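PfEMP1 variant 2 of strain MC (Plasmodium falciparum, PDB 3C64) probably binds receptors on the host cell surface, CD36 among them, through its cysteine-rich interdomain region, of which this chain is the MC179 portion. Local coordinates at residues A[6-11]-A[68-73]; A[10-15]-A[132-137]; A[84-89]-A[127-132]; A[91-96]-A[122-127]. All blocks are in the same frame, centred on the assembly; numbering follows the deposited sequence.

Contact 1. Residues A[6-11]-A[68-73]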
loop_
_atom_site.group_PDB
_atom_site.type_symbol
_atom_site.label_atom_id
_atom_site.label_comp_id
_atom_site.label_asym_id
_atom_site.label_seq_id
_atom_site.Cartn_x
_atom_site.Cartn_y
_atom_site.Cartn_z
ATOM N N SER A 6 -11.342 4.673 -20.837
ATOM C CA SER A 6 -11.969 4.017 -19.698
ATOM C C SER A 6 -11.922 4.953 -18.507
ATOM O O SER A 6 -10.937 5.665 -18.319
ATOM C CB SER A 6 -11.248 2.702 -19.359
ATOM O OG SER A 6 -9.959 2.925 -18.816
ATOM N N TYR A 7 -12.981 4.943 -17.704
ATOM C CA TYR A 7 -13.069 5.795 -16.521
ATOM C C TYR A 7 -11.998 5.514 -15.493
ATOM O O TYR A 7 -11.600 6.408 -14.757
ATOM C CB TYR A 7 -14.452 5.702 -15.887
ATOM C CG TYR A 7 -15.508 6.326 -16.758
ATOM C CD1 TYR A 7 -16.031 5.629 -17.848
ATOM C CD2 TYR A 7 -15.941 7.638 -16.540
ATOM C CE1 TYR A 7 -16.950 6.217 -18.708
ATOM C CE2 TYR A 7 -16.863 8.239 -17.394
ATOM C CZ TYR A 7 -17.361 7.520 -18.479
ATOM O OH TYR A 7 -18.255 8.098 -19.357
ATOM N N ASN A 8 -11.520 4.276 -15.452
ATOM C CA ASN A 8 -10.471 3.913 -14.513
ATOM C C ASN A 8 -9.168 4.581 -14.915
ATOM O O ASN A 8 -8.483 5.151 -14.077
ATOM C CB ASN A 8 -10.291 2.395 -14.439
ATOM C CG ASN A 8 -11.431 1.712 -13.723
ATOM O OD1 ASN A 8 -12.014 2.265 -12.792
ATOM N ND2 ASN A 8 -11.759 0.499 -14.152
ATOM N N ALA A 9 -8.850 4.540 -16.205
ATOM C CA ALA A 9 -7.629 5.152 -16.697
ATOM C C ALA A 9 -7.720 6.667 -16.566
ATOM O O ALA A 9 -6.752 7.331 -16.196
ATOM C CB ALA A 9 -7.393 4.753 -18.139
ATOM N N PHE A 10 -8.896 7.203 -16.865
ATOM C CA PHE A 10 -9.145 8.629 -16.780
ATOM C C PHE A 10 -9.073 9.190 -15.346
ATOM O O PHE A 10 -8.568 10.300 -15.118
ATOM C CB PHE A 10 -10.508 8.937 -17.400
ATOM C CG PHE A 10 -11.044 10.282 -17.033
ATOM C CD1 PHE A 10 -10.616 11.410 -17.698
ATOM C CD2 PHE A 10 -11.934 10.421 -15.978
ATOM C CE1 PHE A 10 -11.060 12.656 -17.314
ATOM C CE2 PHE A 10 -12.385 11.667 -15.587
ATOM C CZ PHE A 10 -11.950 12.788 -16.251
ATOM N N PHE A 11 -9.631 8.447 -14.398
ATOM C CA PHE A 11 -9.650 8.844 -12.998
ATOM C C PHE A 11 -8.252 9.159 -12.485
ATOM O O PHE A 11 -8.013 10.224 -11.904
ATOM C CB PHE A 11 -10.263 7.725 -12.153
ATOM C CG PHE A 11 -10.087 7.916 -10.670
ATOM C CD1 PHE A 11 -10.997 8.676 -9.939
ATOM C CD2 PHE A 11 -9.000 7.355 -10.007
ATOM C CE1 PHE A 11 -10.821 8.877 -8.575
ATOM C CE2 PHE A 11 -8.816 7.550 -8.640
ATOM C CZ PHE A 11 -9.728 8.311 -7.922
ATOM N N ASP A 68 -20.059 11.018 -8.890
ATOM C CA ASP A 68 -21.381 10.607 -9.363
ATOM C C ASP A 68 -21.254 9.396 -10.268
ATOM O O ASP A 68 -22.015 8.435 -10.154
ATOM C CB ASP A 68 -22.064 11.733 -10.140
ATOM C CG ASP A 68 -22.495 12.887 -9.248
ATOM O OD1 ASP A 68 -22.579 12.700 -8.005
ATOM O OD2 ASP A 68 -22.752 13.988 -9.796
ATOM N N HIS A 69 -20.260 9.435 -11.148
ATOM C CA HIS A 69 -20.034 8.340 -12.071
ATOM C C HIS A 69 -19.727 7.028 -11.355
ATOM O O HIS A 69 -20.378 6.011 -11.591
ATOM C CB HIS A 69 -18.897 8.671 -13.030
ATOM C CG HIS A 69 -18.497 7.513 -13.882
ATOM N ND1 HIS A 69 -19.114 7.225 -15.078
ATOM C CD2 HIS A 69 -17.616 6.510 -13.661
ATOM C CE1 HIS A 69 -18.638 6.089 -15.555
ATOM N NE2 HIS A 69 -17.727 5.634 -14.714
ATOM N N PHE A 70 -18.727 7.052 -10.484
ATOM C CA PHE A 70 -18.342 5.851 -9.762
ATOM C C PHE A 70 -19.384 5.379 -8.759
ATOM O O PHE A 70 -19.482 4.187 -8.465
ATOM C CB PHE A 70 -16.952 6.026 -9.146
ATOM C CG PHE A 70 -15.850 5.989 -10.166
ATOM C CD1 PHE A 70 -15.280 7.164 -10.643
ATOM C CD2 PHE A 70 -15.438 4.779 -10.711
ATOM C CE1 PHE A 70 -14.317 7.134 -11.653
ATOM C CE2 PHE A 70 -14.477 4.742 -11.719
ATOM C CZ PHE A 70 -13.917 5.925 -12.191
ATOM N N ARG A 71 -20.201 6.307 -8.282
ATOM C CA ARG A 71 -21.254 5.962 -7.343
ATOM C C ARG A 71 -22.339 5.203 -8.117
ATOM O O ARG A 71 -22.889 4.223 -7.622
ATOM C CB ARG A 71 -21.838 7.223 -6.715
ATOM C CG ARG A 71 -22.307 7.045 -5.293
ATOM C CD ARG A 71 -23.106 8.246 -4.828
ATOM N NE ARG A 71 -22.429 9.524 -5.060
ATOM C CZ ARG A 71 -21.403 9.981 -4.346
ATOM N NH1 ARG A 71 -20.904 9.261 -3.342
ATOM N NH2 ARG A 71 -20.904 11.184 -4.608
ATOM N N LYS A 72 -22.588 5.627 -9.355
ATOM C CA LYS A 72 -23.590 4.998 -10.212
ATOM C C LYS A 72 -23.154 3.615 -10.683
ATOM O O LYS A 72 -23.974 2.698 -10.761
ATOM C CB LYS A 72 -23.879 5.876 -11.432
ATOM C CG LYS A 72 -24.409 7.258 -11.090
ATOM C CD LYS A 72 -24.903 7.984 -12.331
ATOM C CE LYS A 72 -25.433 9.366 -11.989
ATOM N NZ LYS A 72 -25.921 10.088 -13.196
ATOM N N GLN A 73 -21.862 3.473 -10.980
ATOM C CA GLN A 73 -21.292 2.214 -11.466
ATOM C C GLN A 73 -20.958 1.213 -10.359
ATOM O O GLN A 73 -19.995 0.452 -10.452
ATOM C CB GLN A 73 -20.003 2.475 -12.247
ATOM C CG GLN A 73 -20.186 3.365 -13.466
ATOM C CD GLN A 73 -21.155 2.780 -14.474
ATOM O OE1 GLN A 73 -21.788 1.754 -14.224
ATOM N NE2 GLN A 73 -21.288 3.444 -15.628
#
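Tyr7 and His69 lie ring against ring in an offset stack, with planes only 11° apart and centroids at 3.6 Å. His69 CE1 sits over the centre of the phenol ring, while its neighbour NE2 comes 3.1 Å from Tyr7 CG. Phe70 fills the next layer: its CZ packs 3.7 Å from Tyr7 CB, and the same edge receives Tyr7 O near the ring plane, 3.5 Å from CZ. To one side of CZ, Phe70 CE2 is 3.7 Å from Asn8 OD1; to the other, CE1 reaches Phe11 CD1 at 4.0 Å. His69 points its imidazole at helix 7-28 because CG is anti to the backbone N (chi1 172°), and Gln73 CG, in a less ordered side chain, lies against the imidazole face opposite Tyr7. Ser6 N-caps helix 7-28, its OG accepting from Ala9 N at 3.3 Å. The helical segments 7-11 and 68-72 run roughly antiparallel, at 145°, and Phe11 continues the apolar seam onto Trp63 and Ile66 of helix 47-72, while Asn8 OD1 has a weak hydrogen bond to Thr134. With no hydrogen bond between the segments, cohesion rests on stacking and apolar packing, from a partly exposed Tyr7-His69 pair down to buried Phe70 and Phe11.

Contact 2. Residues A[10-15]-A[132-137]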
loop_
_atom_site.group_PDB
_atom_site.type_symbol
_atom_site.label_atom_id
_atom_site.label_comp_id
_atom_site.label_asym_id
_atom_site.label_seq_id
_atom_site.Cartn_x
_atom_site.Cartn_y
_atom_site.Cartn_z
ATOM N N PHE A 10 -8.896 7.203 -16.865
ATOM C CA PHE A 10 -9.145 8.629 -16.780
ATOM C C PHE A 10 -9.073 9.190 -15.346
ATOM O O PHE A 10 -8.568 10.300 -15.118
ATOM C CB PHE A 10 -10.508 8.937 -17.400
ATOM C CG PHE A 10 -11.044 10.282 -17.033
ATOM C CD1 PHE A 10 -10.616 11.410 -17.698
ATOM C CD2 PHE A 10 -11.934 10.421 -15.978
ATOM C CE1 PHE A 10 -11.060 12.656 -17.314
ATOM C CE2 PHE A 10 -12.385 11.667 -15.587
ATOM C CZ PHE A 10 -11.950 12.788 -16.251
ATOM N N PHE A 11 -9.631 8.447 -14.398
ATOM C CA PHE A 11 -9.650 8.844 -12.998
ATOM C C PHE A 11 -8.252 9.159 -12.485
ATOM O O PHE A 11 -8.013 10.224 -11.904
ATOM C CB PHE A 11 -10.263 7.725 -12.153
ATOM C CG PHE A 11 -10.087 7.916 -10.670
ATOM C CD1 PHE A 11 -10.997 8.676 -9.939
ATOM C CD2 PHE A 11 -9.000 7.355 -10.007
ATOM C CE1 PHE A 11 -10.821 8.877 -8.575
ATOM C CE2 PHE A 11 -8.816 7.550 -8.640
ATOM C CZ PHE A 11 -9.728 8.311 -7.922
ATOM N N TRP A 12 -7.337 8.219 -12.691
ATOM C CA TRP A 12 -5.967 8.375 -12.236
ATOM C C TRP A 12 -5.262 9.519 -12.936
ATOM O O TRP A 12 -4.469 10.224 -12.329
ATOM C CB TRP A 12 -5.221 7.055 -12.387
ATOM C CG TRP A 12 -5.823 6.019 -11.521
ATOM C CD1 TRP A 12 -6.686 5.028 -11.898
ATOM C CD2 TRP A 12 -5.705 5.928 -10.102
ATOM N NE1 TRP A 12 -7.124 4.337 -10.799
ATOM C CE2 TRP A 12 -6.536 4.870 -9.681
ATOM C CE3 TRP A 12 -4.987 6.648 -9.139
ATOM C CZ2 TRP A 12 -6.668 4.517 -8.343
ATOM C CZ3 TRP A 12 -5.120 6.299 -7.820
ATOM C CH2 TRP A 12 -5.954 5.240 -7.430
ATOM N N MET A 13 -5.582 9.706 -14.213
ATOM C CA MET A 13 -5.002 10.824 -14.962
ATOM C C MET A 13 -5.486 12.135 -14.350
ATOM O O MET A 13 -4.697 13.014 -14.061
ATOM C CB MET A 13 -5.410 10.724 -16.434
ATOM C CG MET A 13 -4.983 11.895 -17.289
ATOM S SD MET A 13 -5.361 11.674 -19.038
ATOM C CE MET A 13 -6.771 12.762 -19.219
ATOM N N TRP A 14 -6.798 12.248 -14.163
ATOM C CA TRP A 14 -7.404 13.445 -13.577
ATOM C C TRP A 14 -6.863 13.757 -12.178
ATOM O O TRP A 14 -6.523 14.906 -11.890
ATOM C CB TRP A 14 -8.921 13.291 -13.502
ATOM C CG TRP A 14 -9.635 14.537 -13.075
ATOM C CD1 TRP A 14 -10.255 15.435 -13.892
ATOM C CD2 TRP A 14 -9.841 15.014 -11.730
ATOM N NE1 TRP A 14 -10.839 16.427 -13.156
ATOM C CE2 TRP A 14 -10.605 16.200 -11.823
ATOM C CE3 TRP A 14 -9.452 14.556 -10.458
ATOM C CZ2 TRP A 14 -10.995 16.935 -10.695
ATOM C CZ3 TRP A 14 -9.834 15.288 -9.335
ATOM C CH2 TRP A 14 -10.599 16.465 -9.463
ATOM N N VAL A 15 -6.792 12.746 -11.312
ATOM C CA VAL A 15 -6.296 12.948 -9.952
ATOM C C VAL A 15 -4.864 13.492 -9.983
ATOM O O VAL A 15 -4.558 14.501 -9.342
ATOM C CB VAL A 15 -6.381 11.635 -9.103
ATOM C CG1 VAL A 15 -5.639 11.793 -7.797
ATOM C CG2 VAL A 15 -7.837 11.296 -8.797
ATOM N N LEU A 132 -9.547 -1.209 -6.403
ATOM C CA LEU A 132 -10.037 -1.173 -5.032
ATOM C C LEU A 132 -10.362 0.232 -4.582
ATOM O O LEU A 132 -11.239 0.427 -3.738
ATOM C CB LEU A 132 -9.042 -1.823 -4.061
ATOM C CG LEU A 132 -8.903 -3.342 -4.195
ATOM C CD1 LEU A 132 -7.812 -3.874 -3.255
ATOM C CD2 LEU A 132 -10.255 -3.991 -3.919
ATOM N N TYR A 133 -9.652 1.215 -5.123
ATOM C CA TYR A 133 -9.921 2.581 -4.730
ATOM C C TYR A 133 -11.168 3.114 -5.429
ATOM O O TYR A 133 -12.082 3.626 -4.779
ATOM C CB TYR A 133 -8.699 3.512 -5.007
ATOM C CG TYR A 133 -9.027 4.906 -4.538
ATOM C CD1 TYR A 133 -8.647 5.329 -3.272
ATOM C CD2 TYR A 133 -9.731 5.803 -5.339
ATOM C CE1 TYR A 133 -8.965 6.596 -2.807
ATOM C CE2 TYR A 133 -10.088 7.064 -4.878
ATOM C CZ TYR A 133 -9.704 7.457 -3.608
ATOM O OH TYR A 133 -10.057 8.708 -3.124
ATOM N N THR A 134 -11.218 2.975 -6.749
ATOM C CA THR A 134 -12.351 3.473 -7.518
ATOM C C THR A 134 -13.657 2.762 -7.154
ATOM O O THR A 134 -14.751 3.282 -7.395
ATOM C CB THR A 134 -12.056 3.425 -9.022
ATOM O OG1 THR A 134 -11.630 2.104 -9.376
ATOM C CG2 THR A 134 -10.962 4.422 -9.377
ATOM N N LYS A 135 -13.536 1.577 -6.562
ATOM C CA LYS A 135 -14.713 0.824 -6.151
ATOM C C LYS A 135 -15.157 1.219 -4.745
ATOM O O LYS A 135 -16.360 1.188 -4.433
ATOM C CB LYS A 135 -14.438 -0.680 -6.221
ATOM C CG LYS A 135 -15.616 -1.546 -5.808
ATOM C CD LYS A 135 -15.275 -3.024 -5.902
ATOM C CE LYS A 135 -16.453 -3.890 -5.488
ATOM N NZ LYS A 135 -16.132 -5.342 -5.574
ATOM N N GLY A 136 -14.204 1.610 -3.885
ATOM C CA GLY A 136 -14.559 1.892 -2.511
ATOM C C GLY A 136 -14.529 3.357 -2.054
ATOM O O GLY A 136 -15.083 3.643 -0.988
ATOM N N PHE A 137 -13.948 4.278 -2.808
ATOM C CA PHE A 137 -13.895 5.670 -2.335
ATOM C C PHE A 137 -15.252 6.343 -2.275
ATOM O O PHE A 137 -15.443 7.331 -1.563
ATOM C CB PHE A 137 -12.953 6.509 -3.156
ATOM C CG PHE A 137 -13.455 7.038 -4.474
ATOM C CD1 PHE A 137 -13.603 8.402 -4.691
ATOM C CD2 PHE A 137 -13.768 6.153 -5.512
ATOM C CE1 PHE A 137 -14.040 8.882 -5.926
ATOM C CE2 PHE A 137 -14.177 6.635 -6.750
ATOM C CZ PHE A 137 -14.311 8.006 -6.958
HETATM O O HOH W 1 -9.021 2.230 -11.021
#
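Phe11 and Thr134 form the CH-pi contact of this crossing: Thr134 CG2 stands 3.8 Å from the Phe11 ring centroid, 21° off the normal, while Val15 CG2 lies against the opposite face. The remaining aromatic contacts make a cluster of four. Phe11 and Tyr133 meet rim to rim, Phe11 CZ to Tyr133 CE2 at 3.3 Å; Phe137 CZ reaches Phe11 CE1 at 3.9 Å, its ring turned obliquely. Trp12 presents the edge of its six-membered ring to Tyr133 CB, 4.0 Å from Trp12 CZ2, and Phe11 CD2 sits over a Trp12 face. The polar link is indirect: one water accepts from Trp12 NE1 at 2.8 Å, in the indole plane, and also hydrogen-bonds Thr134 OG1 at 3.1 Å. Segments 10-15 of helix 7-28 and 132-136 of helix 130-136 cross at 90°, and Leu95 of the second subunit packs on both Trp12 and Tyr133. The buried contact is thus chiefly aromatic and apolar, and the water gives the indole N-H a polar partner inside it.

Contact 3. Residues A[84-89]-A[127-132]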
loop_
_atom_site.group_PDB
_atom_site.type_symbol
_atom_site.label_atom_id
_atom_site.label_comp_id
_atom_site.label_asym_id
_atom_site.label_seq_id
_atom_site.Cartn_x
_atom_site.Cartn_y
_atom_site.Cartn_z
ATOM N N ASP A 84 -11.566 -10.972 -5.790
ATOM C CA ASP A 84 -10.858 -11.848 -4.875
ATOM C C ASP A 84 -9.363 -11.819 -5.153
ATOM O O ASP A 84 -8.553 -11.905 -4.228
ATOM C CB ASP A 84 -11.389 -13.278 -4.985
ATOM C CG ASP A 84 -12.874 -13.372 -4.672
ATOM O OD1 ASP A 84 -13.645 -13.742 -5.582
ATOM O OD2 ASP A 84 -13.270 -13.077 -3.522
ATOM N N PHE A 85 -9.000 -11.687 -6.425
ATOM C CA PHE A 85 -7.598 -11.640 -6.801
ATOM C C PHE A 85 -6.958 -10.373 -6.247
ATOM O O PHE A 85 -5.798 -10.381 -5.838
ATOM C CB PHE A 85 -7.441 -11.686 -8.316
ATOM C CG PHE A 85 -6.029 -11.909 -8.762
ATOM C CD1 PHE A 85 -5.323 -13.031 -8.331
ATOM C CD2 PHE A 85 -5.396 -10.993 -9.595
ATOM C CE1 PHE A 85 -4.005 -13.239 -8.725
ATOM C CE2 PHE A 85 -4.078 -11.189 -9.995
ATOM C CZ PHE A 85 -3.379 -12.316 -9.558
ATOM N N LEU A 86 -7.735 -9.293 -6.213
ATOM C CA LEU A 86 -7.266 -8.014 -5.693
ATOM C C LEU A 86 -7.035 -8.098 -4.183
ATOM O O LEU A 86 -6.160 -7.418 -3.643
ATOM C CB LEU A 86 -8.264 -6.896 -6.023
ATOM C CG LEU A 86 -8.470 -6.550 -7.508
ATOM C CD1 LEU A 86 -9.556 -5.493 -7.657
ATOM C CD2 LEU A 86 -7.173 -6.070 -8.129
ATOM N N GLN A 87 -7.820 -8.935 -3.509
ATOM C CA GLN A 87 -7.685 -9.123 -2.070
ATOM C C GLN A 87 -6.394 -9.878 -1.814
ATOM O O GLN A 87 -5.649 -9.551 -0.900
ATOM C CB GLN A 87 -8.857 -9.921 -1.516
ATOM C CG GLN A 87 -9.622 -9.202 -0.435
ATOM C CD GLN A 87 -8.778 -8.891 0.794
ATOM O OE1 GLN A 87 -8.714 -7.738 1.242
ATOM N NE2 GLN A 87 -8.152 -9.921 1.362
ATOM N N THR A 88 -6.129 -10.878 -2.643
ATOM C CA THR A 88 -4.916 -11.665 -2.525
ATOM C C THR A 88 -3.686 -10.758 -2.696
ATOM O O THR A 88 -2.741 -10.835 -1.917
ATOM C CB THR A 88 -4.894 -12.790 -3.582
ATOM O OG1 THR A 88 -5.980 -13.695 -3.341
ATOM C CG2 THR A 88 -3.601 -13.555 -3.531
ATOM N N LEU A 89 -3.727 -9.884 -3.699
ATOM C CA LEU A 89 -2.636 -8.951 -3.992
ATOM C C LEU A 89 -2.483 -7.922 -2.891
ATOM O O LEU A 89 -1.373 -7.542 -2.538
ATOM C CB LEU A 89 -2.894 -8.234 -5.321
ATOM C CG LEU A 89 -2.002 -8.565 -6.519
ATOM C CD1 LEU A 89 -0.598 -8.004 -6.297
ATOM C CD2 LEU A 89 -1.966 -10.069 -6.741
ATOM N N ALA A 127 -0.236 -0.350 -8.107
ATOM C CA ALA A 127 -0.996 0.067 -9.276
ATOM C C ALA A 127 -2.058 -0.971 -9.638
ATOM O O ALA A 127 -3.194 -0.618 -9.945
ATOM C CB ALA A 127 -0.067 0.308 -10.445
ATOM N N ALA A 128 -1.709 -2.250 -9.507
ATOM C CA ALA A 128 -2.634 -3.335 -9.831
ATOM C C ALA A 128 -3.877 -3.348 -8.941
ATOM O O ALA A 128 -4.878 -3.981 -9.272
ATOM C CB ALA A 128 -1.914 -4.679 -9.762
ATOM N N LEU A 129 -3.808 -2.642 -7.816
ATOM C CA LEU A 129 -4.921 -2.566 -6.874
ATOM C C LEU A 129 -5.793 -1.331 -7.103
ATOM O O LEU A 129 -6.659 -1.020 -6.274
ATOM C CB LEU A 129 -4.389 -2.530 -5.433
ATOM C CG LEU A 129 -3.511 -3.703 -4.969
ATOM C CD1 LEU A 129 -3.082 -3.500 -3.532
ATOM C CD2 LEU A 129 -4.272 -5.007 -5.127
ATOM N N ALA A 130 -5.558 -0.619 -8.205
ATOM C CA ALA A 130 -6.315 0.592 -8.499
ATOM C C ALA A 130 -7.833 0.417 -8.385
ATOM O O ALA A 130 -8.513 1.268 -7.830
ATOM C CB ALA A 130 -5.938 1.130 -9.874
ATOM N N GLY A 131 -8.344 -0.713 -8.869
ATOM C CA GLY A 131 -9.770 -0.983 -8.818
ATOM C C GLY A 131 -10.358 -0.919 -7.419
ATOM O O GLY A 131 -11.523 -0.557 -7.255
ATOM N N LEU A 132 -9.547 -1.209 -6.403
ATOM C CA LEU A 132 -10.037 -1.173 -5.032
ATOM C C LEU A 132 -10.362 0.232 -4.582
ATOM O O LEU A 132 -11.239 0.427 -3.738
ATOM C CB LEU A 132 -9.042 -1.823 -4.061
ATOM C CG LEU A 132 -8.903 -3.342 -4.195
ATOM C CD1 LEU A 132 -7.812 -3.874 -3.255
ATOM C CD2 LEU A 132 -10.255 -3.991 -3.919
#
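The peptide group of Ala128 turns its O to Leu86 CD2 at 3.3 Å, and in the reverse sense Leu86 O lies 3.4 Å from Leu129 CD2. That Leu129 methyl also touches Leu89 CB at 3.5 Å, so it contacts both the Leu86 carbonyl and the Leu89 side chain, one turn apart on helix 81-102. Within that helix, Leu89 turns its own CD2 over one face of the Phe85 ring, off toward the rim. Here the 3-10 turn 127-129 passes into helix 130-136, and together they join helix 81-102 to the three-helix bundle, since helix 130-136 also packs on helix 7-28. One turn on from Leu129, Leu132 slides past Leu86 in the opposite direction, its CG 4.0 Å from Leu86 CB. A chi1 of -65° sets Leu86 CG beside the backbone N, with CD2 at Ala128 O and CD1 4.1 Å from Leu132 CD2. Leu132 packs also on Leu94 of the second subunit, while Thr88 OG1 hydrogen-bonds Glu140 of that chain.

Contact 4. Residues A[91-96]-A[122-127]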
loop_
_atom_site.group_PDB
_atom_site.type_symbol
_atom_site.label_atom_id
_atom_site.label_comp_id
_atom_site.label_asym_id
_atom_site.label_seq_id
_atom_site.Cartn_x
_atom_site.Cartn_y
_atom_site.Cartn_z
ATOM N N MET A 91 -3.083 -8.354 0.192
ATOM C CA MET A 91 -2.422 -9.012 1.317
ATOM C C MET A 91 -0.909 -9.045 1.095
ATOM O O MET A 91 -0.139 -8.613 1.953
ATOM C CB MET A 91 -2.957 -10.436 1.527
ATOM C CG MET A 91 -4.400 -10.523 2.033
ATOM S SD MET A 91 -4.656 -9.690 3.616
ATOM C CE MET A 91 -5.694 -8.327 3.141
ATOM N N LYS A 92 -0.487 -9.535 -0.065
ATOM C CA LYS A 92 0.929 -9.604 -0.393
ATOM C C LYS A 92 1.592 -8.222 -0.339
ATOM O O LYS A 92 2.648 -8.062 0.276
ATOM C CB LYS A 92 1.102 -10.222 -1.771
ATOM C CG LYS A 92 2.469 -10.039 -2.368
ATOM C CD LYS A 92 2.478 -10.614 -3.750
ATOM C CE LYS A 92 3.609 -10.045 -4.556
ATOM N NZ LYS A 92 3.721 -10.765 -5.859
ATOM N N ASP A 93 0.953 -7.227 -0.956
ATOM C CA ASP A 93 1.484 -5.860 -0.960
ATOM C C ASP A 93 1.566 -5.242 0.435
ATOM O O ASP A 93 2.534 -4.568 0.762
ATOM C CB ASP A 93 0.658 -4.957 -1.877
ATOM C CG ASP A 93 0.844 -5.287 -3.348
ATOM O OD1 ASP A 93 1.904 -5.845 -3.716
ATOM O OD2 ASP A 93 -0.071 -4.983 -4.138
ATOM N N LEU A 94 0.544 -5.468 1.253
ATOM C CA LEU A 94 0.539 -4.926 2.600
ATOM C C LEU A 94 1.646 -5.527 3.454
ATOM O O LEU A 94 2.306 -4.796 4.183
ATOM C CB LEU A 94 -0.815 -5.123 3.284
ATOM C CG LEU A 94 -1.914 -4.151 2.869
ATOM C CD1 LEU A 94 -3.129 -4.384 3.736
ATOM C CD2 LEU A 94 -1.432 -2.715 3.003
ATOM N N LEU A 95 1.861 -6.840 3.342
ATOM C CA LEU A 95 2.902 -7.528 4.109
ATOM C C LEU A 95 4.263 -6.915 3.787
ATOM O O LEU A 95 4.941 -6.381 4.661
ATOM C CB LEU A 95 2.947 -9.013 3.736
ATOM C CG LEU A 95 3.469 -10.111 4.681
ATOM C CD1 LEU A 95 4.269 -11.116 3.865
ATOM C CD2 LEU A 95 4.323 -9.575 5.808
ATOM N N LEU A 96 4.644 -7.027 2.521
ATOM C CA LEU A 96 5.902 -6.523 1.996
ATOM C C LEU A 96 6.143 -5.039 2.211
ATOM O O LEU A 96 7.264 -4.631 2.512
ATOM C CB LEU A 96 5.981 -6.837 0.501
ATOM C CG LEU A 96 6.557 -8.194 0.091
ATOM C CD1 LEU A 96 6.337 -9.254 1.161
ATOM C CD2 LEU A 96 5.949 -8.626 -1.244
ATOM N N GLY A 122 6.513 -11.944 -6.780
ATOM C CA GLY A 122 6.591 -10.625 -7.382
ATOM C C GLY A 122 6.784 -9.560 -6.318
ATOM O O GLY A 122 6.390 -9.754 -5.171
ATOM N N GLY A 123 7.442 -8.461 -6.670
ATOM C CA GLY A 123 7.637 -7.387 -5.707
ATOM C C GLY A 123 6.344 -6.609 -5.518
ATOM O O GLY A 123 5.309 -6.957 -6.094
ATOM N N ILE A 124 6.394 -5.554 -4.716
ATOM C CA ILE A 124 5.219 -4.720 -4.462
ATOM C C ILE A 124 4.707 -4.028 -5.739
ATOM O O ILE A 124 5.484 -3.474 -6.523
ATOM C CB ILE A 124 5.532 -3.641 -3.418
ATOM C CG1 ILE A 124 5.997 -4.287 -2.115
ATOM C CG2 ILE A 124 4.323 -2.762 -3.195
ATOM C CD1 ILE A 124 6.790 -3.340 -1.218
ATOM N N ASP A 125 3.395 -4.077 -5.941
ATOM C CA ASP A 125 2.775 -3.452 -7.105
ATOM C C ASP A 125 1.377 -2.960 -6.729
ATOM O O ASP A 125 0.392 -3.679 -6.871
ATOM C CB ASP A 125 2.702 -4.444 -8.274
ATOM C CG ASP A 125 2.064 -3.839 -9.529
ATOM O OD1 ASP A 125 2.221 -2.615 -9.763
ATOM O OD2 ASP A 125 1.408 -4.593 -10.283
ATOM N N PHE A 126 1.303 -1.735 -6.229
ATOM C CA PHE A 126 0.031 -1.162 -5.837
ATOM C C PHE A 126 -0.847 -0.752 -7.000
ATOM O O PHE A 126 -2.065 -0.838 -6.907
ATOM C CB PHE A 126 0.237 0.007 -4.892
ATOM C CG PHE A 126 0.534 -0.415 -3.503
ATOM C CD1 PHE A 126 1.806 -0.268 -2.974
ATOM C CD2 PHE A 126 -0.460 -1.000 -2.720
ATOM C CE1 PHE A 126 2.088 -0.701 -1.679
ATOM C CE2 PHE A 126 -0.191 -1.434 -1.431
ATOM C CZ PHE A 126 1.088 -1.283 -0.906
ATOM N N ALA A 127 -0.236 -0.350 -8.107
ATOM C CA ALA A 127 -0.996 0.067 -9.276
ATOM C C ALA A 127 -2.058 -0.971 -9.638
ATOM O O ALA A 127 -3.194 -0.618 -9.945
ATOM C CB ALA A 127 -0.067 0.308 -10.445
#
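Asp93 reaches from helix 81-102 toward the incoming loop, and its two carboxylate oxygens meet the loop backbone differently. OD1 accepts from Asp125 N at 3.2 Å with a nearly straight 168° bond, the donor standing well above the carboxylate plane, 52° out of it. OD2 lies 3.1 Å from Asp125 O, a meeting of two acceptors and no bond; together with burial it would probably favour a raised pKa for this side chain. Phe126 turns one face to Asp93 CG, and Asp93 CB comes 3.7 Å from Phe126 CE2. With its CG anti to the carbonyl carbon (chi1 -70°), Asp93 sits in the corner formed by the Phe126 ring and the loop backbone at 124-125. One turn along the helix, Leu96 takes the apolar share, CB packing 3.7 Å from Ile124 CG1, while Ile124 CD1 runs on to Leu96 C at 3.9 Å. Ile124 CG2, the other branch, turns back toward Asp93 OD1. Lys92 stretches out, all its torsions extended, past the backbone of Gly122. Phe126 stacks on Phe126 of the second subunit and also packs on that chain's Glu97. The arrangement is an irregular loop, leading from helix 106-118 to helix 130-136, laid along a helix and tied to it by a side-chain carboxylate to backbone N-H bond, right at the subunit interface.

Overall arrangement
From the N terminus, helix 7-28 opens two loops. Contact 1 closes the first when the end of helix 47-72 returns to it, joining two helices at one end of the three-helix bundle. Contact 2 closes the far longer one through helix 130-136, against the same start of helix 7-28; the two touch through Asn8 and Thr134, and through Phe70. After contact 1 has closed, the chain runs along helix 81-102, where contact 3 opens and then contact 4; contact 4 closes first through 122-127, then contact 3 through 127-132, then contact 2, each within the next. Contacts 2, 3 and 4 also touch the second subunit, so the segment 122-137 links bundle, helix 81-102 and dimer partner.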